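Local coordinates for protein 5-formaminoimidazole-4-carboxamide-1-(Beta)-D-ribofuranosyl 5'-monophosphate synthetase (Thermococcus kodakarensis, PDB 2PBZ) that probably acts as an ATP-dependent ligase forming carbon-nitrogen bonds in purine (IMP) biosynthesis, and binds ATP, at residues A[249-253]-A[264-270]; A[189-193]-A[270-275]. One frame throughout, in Å; residues are numbered along the deposited sequence.

Interaction 1 (A[249-253]-A[264-270]); sequences PFALH and GIASRID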
ATOM      1  N   PRO A 249      19.457  -1.487 -11.426  1.00 47.01           N
ATOM      2  CA  PRO A 249      17.996  -1.458 -11.520  1.00 46.14           C
ATOM      3  C   PRO A 249      17.480  -1.028 -12.894  1.00 44.36           C
ATOM      4  O   PRO A 249      18.142  -0.299 -13.627  1.00 44.77           O
ATOM      5  CB  PRO A 249      17.609  -0.460 -10.421  1.00 44.87           C
ATOM      6  CG  PRO A 249      18.711   0.520 -10.474  1.00 45.69           C
ATOM      7  CD  PRO A 249      19.945  -0.371 -10.595  1.00 46.48           C
ATOM      8  N   PHE A 250      16.294  -1.498 -13.239  1.00 42.51           N
ATOM      9  CA  PHE A 250      15.653  -1.093 -14.477  1.00 40.90           C
ATOM     10  C   PHE A 250      14.202  -1.483 -14.302  1.00 40.52           C
ATOM     11  O   PHE A 250      13.874  -2.277 -13.423  1.00 39.05           O
ATOM     12  CB  PHE A 250      16.312  -1.751 -15.721  1.00 40.17           C
ATOM     13  CG  PHE A 250      16.078  -3.238 -15.853  1.00 38.74           C
ATOM     14  CD1 PHE A 250      15.134  -3.725 -16.745  1.00 37.77           C
ATOM     15  CD2 PHE A 250      16.819  -4.149 -15.109  1.00 39.14           C
ATOM     16  CE1 PHE A 250      14.930  -5.103 -16.897  1.00 38.89           C
ATOM     17  CE2 PHE A 250      16.628  -5.518 -15.250  1.00 39.64           C
ATOM     18  CZ  PHE A 250      15.681  -5.998 -16.148  1.00 39.48           C
ATOM     19  N   ALA A 251      13.326  -0.901 -15.106  1.00 40.54           N
ATOM     20  CA  ALA A 251      11.916  -1.220 -14.988  1.00 41.17           C
ATOM     21  C   ALA A 251      11.207  -1.267 -16.322  1.00 41.53           C
ATOM     22  O   ALA A 251      11.520  -0.510 -17.243  1.00 42.21           O
ATOM     23  CB  ALA A 251      11.231  -0.216 -14.075  1.00 40.77           C
ATOM     24  N   LEU A 252      10.250  -2.176 -16.415  1.00 40.49           N
ATOM     25  CA  LEU A 252       9.448  -2.308 -17.613  1.00 40.34           C
ATOM     26  C   LEU A 252       8.075  -1.761 -17.233  1.00 40.07           C
ATOM     27  O   LEU A 252       7.555  -2.055 -16.160  1.00 39.93           O
ATOM     28  CB  LEU A 252       9.361  -3.777 -18.021  1.00 41.25           C
ATOM     29  CG  LEU A 252      10.720  -4.435 -18.271  1.00 40.66           C
ATOM     30  CD1 LEU A 252      10.550  -5.906 -18.568  1.00 40.44           C
ATOM     31  CD2 LEU A 252      11.404  -3.729 -19.424  1.00 40.97           C
ATOM     32  N   HIS A 253       7.508  -0.928 -18.089  1.00 39.43           N
ATOM     33  CA  HIS A 253       6.204  -0.344 -17.816  1.00 40.53           C
ATOM     34  C   HIS A 253       5.130  -1.022 -18.671  1.00 41.62           C
ATOM     35  O   HIS A 253       5.287  -1.179 -19.878  1.00 41.91           O
ATOM     36  CB  HIS A 253       6.259   1.171 -18.070  1.00 40.22           C
ATOM     37  CG  HIS A 253       7.293   1.879 -17.245  1.00 40.32           C
ATOM     38  ND1 HIS A 253       7.597   3.214 -17.405  1.00 39.67           N
ATOM     39  CD2 HIS A 253       8.089   1.430 -16.244  1.00 39.76           C
ATOM     40  CE1 HIS A 253       8.535   3.558 -16.540  1.00 40.38           C
ATOM     41  NE2 HIS A 253       8.851   2.493 -15.826  1.00 40.31           N
ATOM     42  N   GLY A 264       6.695   1.412 -21.907  1.00 44.58           N
ATOM     43  CA  GLY A 264       7.975   2.049 -21.678  1.00 43.75           C
ATOM     44  C   GLY A 264       8.929   1.295 -20.775  1.00 43.26           C
ATOM     45  O   GLY A 264       8.688   0.148 -20.414  1.00 41.28           O
ATOM     46  N   ILE A 265      10.028   1.950 -20.413  1.00 43.53           N
ATOM     47  CA  ILE A 265      11.038   1.343 -19.552  1.00 43.66           C
ATOM     48  C   ILE A 265      11.727   2.384 -18.686  1.00 43.53           C
ATOM     49  O   ILE A 265      11.562   3.584 -18.873  1.00 42.91           O
ATOM     50  CB  ILE A 265      12.151   0.638 -20.372  1.00 44.34           C
ATOM     51  CG1 ILE A 265      12.891   1.673 -21.237  1.00 45.79           C
ATOM     52  CG2 ILE A 265      11.558  -0.466 -21.225  1.00 43.20           C
ATOM     53  CD1 ILE A 265      14.190   1.162 -21.835  1.00 46.24           C
ATOM     54  N   ALA A 266      12.499   1.902 -17.726  1.00 43.60           N
ATOM     55  CA  ALA A 266      13.258   2.771 -16.844  1.00 43.44           C
ATOM     56  C   ALA A 266      14.667   2.242 -16.979  1.00 43.27           C
ATOM     57  O   ALA A 266      14.926   1.083 -16.672  1.00 43.72           O
ATOM     58  CB  ALA A 266      12.776   2.644 -15.403  1.00 42.74           C
ATOM     59  N   SER A 267      15.576   3.070 -17.465  1.00 43.05           N
ATOM     60  CA  SER A 267      16.944   2.616 -17.629  1.00 42.95           C
ATOM     61  C   SER A 267      17.749   2.839 -16.364  1.00 42.46           C
ATOM     62  O   SER A 267      18.966   2.757 -16.385  1.00 42.88           O
ATOM     63  CB  SER A 267      17.602   3.311 -18.828  1.00 43.03           C
ATOM     64  OG  SER A 267      17.520   4.725 -18.740  1.00 44.53           O
ATOM     65  N   ARG A 268      17.049   3.101 -15.263  1.00 42.58           N
ATOM     66  CA  ARG A 268      17.661   3.329 -13.949  1.00 41.80           C
ATOM     67  C   ARG A 268      16.614   3.121 -12.862  1.00 41.04           C
ATOM     68  O   ARG A 268      15.490   2.752 -13.171  1.00 41.01           O
ATOM     69  CB  ARG A 268      18.242   4.744 -13.873  1.00 40.96           C
ATOM     70  CG  ARG A 268      17.423   5.796 -14.596  1.00 38.95           C
ATOM     71  CD  ARG A 268      16.116   6.046 -13.905  1.00 35.46           C
ATOM     72  NE  ARG A 268      15.246   6.886 -14.706  1.00 35.74           N
ATOM     73  CZ  ARG A 268      14.013   7.200 -14.347  1.00 37.58           C
ATOM     74  NH1 ARG A 268      13.523   6.741 -13.201  1.00 35.80           N
ATOM     75  NH2 ARG A 268      13.271   7.974 -15.128  1.00 37.66           N
ATOM     76  N   ILE A 269      16.977   3.341 -11.602  1.00 39.51           N
ATOM     77  CA  ILE A 269      16.024   3.167 -10.508  1.00 37.59           C
ATOM     78  C   ILE A 269      14.778   3.976 -10.829  1.00 37.59           C
ATOM     79  O   ILE A 269      14.804   5.193 -10.928  1.00 36.50           O
ATOM     80  CB  ILE A 269      16.633   3.582  -9.159  1.00 37.44           C
ATOM     81  CG1 ILE A 269      15.632   3.313  -8.042  1.00 36.13           C
ATOM     82  CG2 ILE A 269      17.064   5.040  -9.189  1.00 38.35           C
ATOM     83  CD1 ILE A 269      16.244   3.395  -6.685  1.00 37.92           C
ATOM     84  N   ASP A 270      13.679   3.258 -10.994  1.00 38.57           N
ATOM     85  CA  ASP A 270      12.402   3.815 -11.396  1.00 40.40           C
ATOM     86  C   ASP A 270      11.676   4.888 -10.580  1.00 41.55           C
ATOM     87  O   ASP A 270      11.149   5.854 -11.157  1.00 43.01           O
ATOM     88  CB  ASP A 270      11.454   2.655 -11.687  1.00 41.18           C
ATOM     89  CG  ASP A 270      10.062   3.112 -11.958  1.00 41.87           C
ATOM     90  OD1 ASP A 270       9.331   3.364 -10.975  1.00 41.58           O
ATOM     91  OD2 ASP A 270       9.710   3.235 -13.150  1.00 44.80           O
TER
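Ala251 and Ala266 form the tight centre of this antiparallel pairing, their methyls 3.5 Å apart (CB to CB) and their backbones joined both ways: Ala251 N gives to Ala266 O at 3.0 Å, while Ala266 N returns to Ala251 O. Asp270 CB closes over the same methyl of Ala251 at 3.7 Å. On the other face Leu252 CD2 meets Ile265 CG2 at 3.7 Å, both side chains covered by Phe234. His253 N binds Gly264 O. With CG anti to its carbonyl carbon (chi1 -58°), the His253 ring lays one face over Ile265 C, which is offset toward the rim, and NE2 gives to Asp270 OD2 at 2.9 Å; ring and carboxylate planes stand 90° apart. An alanine in place of His253 would probably leave Asp270 OD2 without this donor and open a gap beside Ala266 CB, with OD1 still held by Arg192. Beyond Ala266 the ladder bonds stop, and the more open end is made by Pro249, whose CG lies 3.5 Å from Ile269 N, and by Arg268, which turns away to Glu96, its NH1 also giving to Ile269 O. The pair is a beta hairpin at the edge of the five-stranded antiparallel sheet of an ATP-grasp-like domain, with His253 beside Tyr172 and the bound ATP.

Interaction 2 (A[189-193]-A[270-275]); sequences VDERV and DGGSNA
A salt-bridge network of Asp190, Arg192 and Asp270 ties strand 183-194 of the antiparallel sheet to an Asx turn in the loop after strand 261-266, a buried junction beside the ATP site. Arg192 stands at its middle. Its chain is bent at chi2 (-86°) and again at chi3, which folds the guanidinium back along its own strand to Asp190. There the grip is side-on, with two nitrogens on one oxygen: NE gives to Asp190 OD2 at 2.9 Å, nearly along the C-O axis, and NH2 gives to the same oxygen at 3.1 Å from the anti side. Asp190 OD2 lies in the guanidinium plane, so the pair of bonds fixes the rotation of that group. The same NH2 also crosses to the loop, forming a salt bridge to Asp270 OD1 at 2.5 Å, with guanidinium and carboxylate planes 42° apart. One arginine nitrogen thus lies between two carboxylates, and its charge probably eases their mutual repulsion. Tyr172, an ATP-binding residue, adds a cation-pi contact to Arg192.

Within the loop, Asp270 OD1 also accepts from Gly272 N at 2.6 Å, the bond that defines the Asx turn. That oxygen is therefore shared between the arginine and the turn. The turn brings Gly272 against Asp190: with no side chain in the way, Gly272 CA approaches Asp190 CG to 3.2 Å. Gly272 O is taken by His277. The strand also faces another copy of the protein, since Arg192 O accepts from Arg201 of the third subunit. Farther along the loop the contact thins to the methyl of Ala275, whose CB lies 4.2 Å from Asp190 OD1.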
ATOM      1  N   VAL A 189       6.428  -4.412  -7.686  1.00 40.68           N
ATOM      2  CA  VAL A 189       5.492  -3.940  -8.685  1.00 40.82           C
ATOM      3  C   VAL A 189       4.823  -2.718  -8.084  1.00 40.97           C
ATOM      4  O   VAL A 189       4.216  -2.761  -7.021  1.00 38.36           O
ATOM      5  CB  VAL A 189       4.412  -4.974  -9.055  1.00 40.40           C
ATOM      6  CG1 VAL A 189       3.547  -4.406 -10.168  1.00 38.03           C
ATOM      7  CG2 VAL A 189       5.058  -6.285  -9.487  1.00 40.25           C
ATOM      8  N   ASP A 190       4.948  -1.629  -8.813  1.00 41.39           N
ATOM      9  CA  ASP A 190       4.435  -0.357  -8.418  1.00 41.62           C
ATOM     10  C   ASP A 190       3.195   0.015  -9.213  1.00 42.41           C
ATOM     11  O   ASP A 190       2.927  -0.529 -10.272  1.00 41.98           O
ATOM     12  CB  ASP A 190       5.549   0.671  -8.643  1.00 43.03           C
ATOM     13  CG  ASP A 190       5.105   2.074  -8.387  1.00 45.52           C
ATOM     14  OD1 ASP A 190       4.803   2.383  -7.208  1.00 47.51           O
ATOM     15  OD2 ASP A 190       5.049   2.864  -9.363  1.00 44.49           O
ATOM     16  N   GLU A 191       2.440   0.954  -8.664  1.00 44.47           N
ATOM     17  CA  GLU A 191       1.241   1.495  -9.285  1.00 45.86           C
ATOM     18  C   GLU A 191       1.319   2.999  -9.024  1.00 44.62           C
ATOM     19  O   GLU A 191       1.476   3.407  -7.876  1.00 43.91           O
ATOM     20  CB  GLU A 191       0.007   0.896  -8.625  1.00 48.82           C
ATOM     21  CG  GLU A 191      -1.297   1.484  -9.096  1.00 53.22           C
ATOM     22  CD  GLU A 191      -2.480   0.594  -8.750  1.00 54.54           C
ATOM     23  OE1 GLU A 191      -2.658   0.267  -7.547  1.00 54.26           O
ATOM     24  OE2 GLU A 191      -3.218   0.231  -9.700  1.00 55.96           O
ATOM     25  N   ARG A 192       1.241   3.815 -10.074  1.00 43.38           N
ATOM     26  CA  ARG A 192       1.337   5.267  -9.926  1.00 43.57           C
ATOM     27  C   ARG A 192       0.089   5.940  -9.345  1.00 44.75           C
ATOM     28  O   ARG A 192      -1.049   5.496  -9.562  1.00 46.74           O
ATOM     29  CB  ARG A 192       1.628   5.937 -11.282  1.00 42.41           C
ATOM     30  CG  ARG A 192       2.755   5.338 -12.105  1.00 41.90           C
ATOM     31  CD  ARG A 192       4.118   5.897 -11.753  1.00 42.32           C
ATOM     32  NE  ARG A 192       5.062   4.835 -11.432  1.00 42.73           N
ATOM     33  CZ  ARG A 192       6.189   4.604 -12.092  1.00 42.03           C
ATOM     34  NH1 ARG A 192       6.525   5.362 -13.129  1.00 40.74           N
ATOM     35  NH2 ARG A 192       6.978   3.618 -11.697  1.00 39.85           N
ATOM     36  N   VAL A 193       0.318   7.006  -8.583  1.00 45.01           N
ATOM     37  CA  VAL A 193      -0.766   7.808  -8.031  1.00 46.33           C
ATOM     38  C   VAL A 193      -0.717   9.058  -8.903  1.00 47.57           C
ATOM     39  O   VAL A 193       0.208   9.854  -8.814  1.00 46.17           O
ATOM     40  CB  VAL A 193      -0.559   8.187  -6.536  1.00 45.24           C
ATOM     41  CG1 VAL A 193      -1.754   9.022  -6.042  1.00 45.75           C
ATOM     42  CG2 VAL A 193      -0.439   6.940  -5.696  1.00 44.66           C
ATOM     43  N   ASP A 270      13.679   3.258 -10.994  1.00 38.57           N
ATOM     44  CA  ASP A 270      12.402   3.815 -11.396  1.00 40.40           C
ATOM     45  C   ASP A 270      11.676   4.888 -10.580  1.00 41.55           C
ATOM     46  O   ASP A 270      11.149   5.854 -11.157  1.00 43.01           O
ATOM     47  CB  ASP A 270      11.454   2.655 -11.687  1.00 41.18           C
ATOM     48  CG  ASP A 270      10.062   3.112 -11.958  1.00 41.87           C
ATOM     49  OD1 ASP A 270       9.331   3.364 -10.975  1.00 41.58           O
ATOM     50  OD2 ASP A 270       9.710   3.235 -13.150  1.00 44.80           O
ATOM     51  N   GLY A 271      11.622   4.744  -9.264  1.00 40.02           N
ATOM     52  CA  GLY A 271      10.916   5.749  -8.488  1.00 40.68           C
ATOM     53  C   GLY A 271       9.729   5.107  -7.793  1.00 42.80           C
ATOM     54  O   GLY A 271       9.388   5.455  -6.656  1.00 42.75           O
ATOM     55  N   GLY A 272       9.091   4.168  -8.493  1.00 42.15           N
ATOM     56  CA  GLY A 272       7.984   3.436  -7.916  1.00 40.06           C
ATOM     57  C   GLY A 272       8.620   2.478  -6.930  1.00 39.70           C
ATOM     58  O   GLY A 272       7.942   1.711  -6.248  1.00 38.30           O
ATOM     59  N   SER A 273       9.952   2.518  -6.876  1.00 39.46           N
ATOM     60  CA  SER A 273      10.700   1.677  -5.947  1.00 42.48           C
ATOM     61  C   SER A 273      10.775   2.315  -4.555  1.00 43.69           C
ATOM     62  O   SER A 273      11.300   1.711  -3.623  1.00 44.28           O
ATOM     63  CB  SER A 273      12.110   1.373  -6.486  1.00 42.95           C
ATOM     64  OG  SER A 273      12.771   2.541  -6.932  1.00 45.89           O
ATOM     65  N   ASN A 274      10.249   3.535  -4.426  1.00 43.84           N
ATOM     66  CA  ASN A 274      10.216   4.216  -3.135  1.00 43.46           C
ATOM     67  C   ASN A 274       9.097   3.574  -2.298  1.00 42.96           C
ATOM     68  O   ASN A 274       9.069   3.707  -1.073  1.00 42.16           O
ATOM     69  CB  ASN A 274       9.915   5.722  -3.284  1.00 43.88           C
ATOM     70  CG  ASN A 274      11.087   6.517  -3.836  1.00 42.78           C
ATOM     71  OD1 ASN A 274      12.223   6.324  -3.437  1.00 43.33           O
ATOM     72  ND2 ASN A 274      10.802   7.442  -4.736  1.00 40.47           N
ATOM     73  N   ALA A 275       8.173   2.890  -2.965  1.00 41.86           N
ATOM     74  CA  ALA A 275       7.079   2.237  -2.265  1.00 43.00           C
ATOM     75  C   ALA A 275       7.650   1.038  -1.515  1.00 43.82           C
ATOM     76  O   ALA A 275       8.730   0.556  -1.858  1.00 44.53           O
ATOM     77  CB  ALA A 275       5.989   1.794  -3.255  1.00 40.45           C
TER

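How the interactions relate
The two contacts lie about 11 Å apart, centre to centre, and share Asp270, where 264-270 runs on into 270-275. Along the chain the order is 189-193, 249-253, 264-270, 270-275, so the hairpin of interaction 1 is nested inside the longer loop closed by interaction 2. Both reach the same five-stranded antiparallel sheet, in which strand 170-178 separates strand 183-194 from strand 249-255. Leaving the edge strand 261-266, the chain thus returns to a strand three places away across the sheet. Asp270 offers one carboxylate oxygen to each contact, coupling the hairpin to the inner strand beside Tyr172, an ATP-binding residue adjoining both.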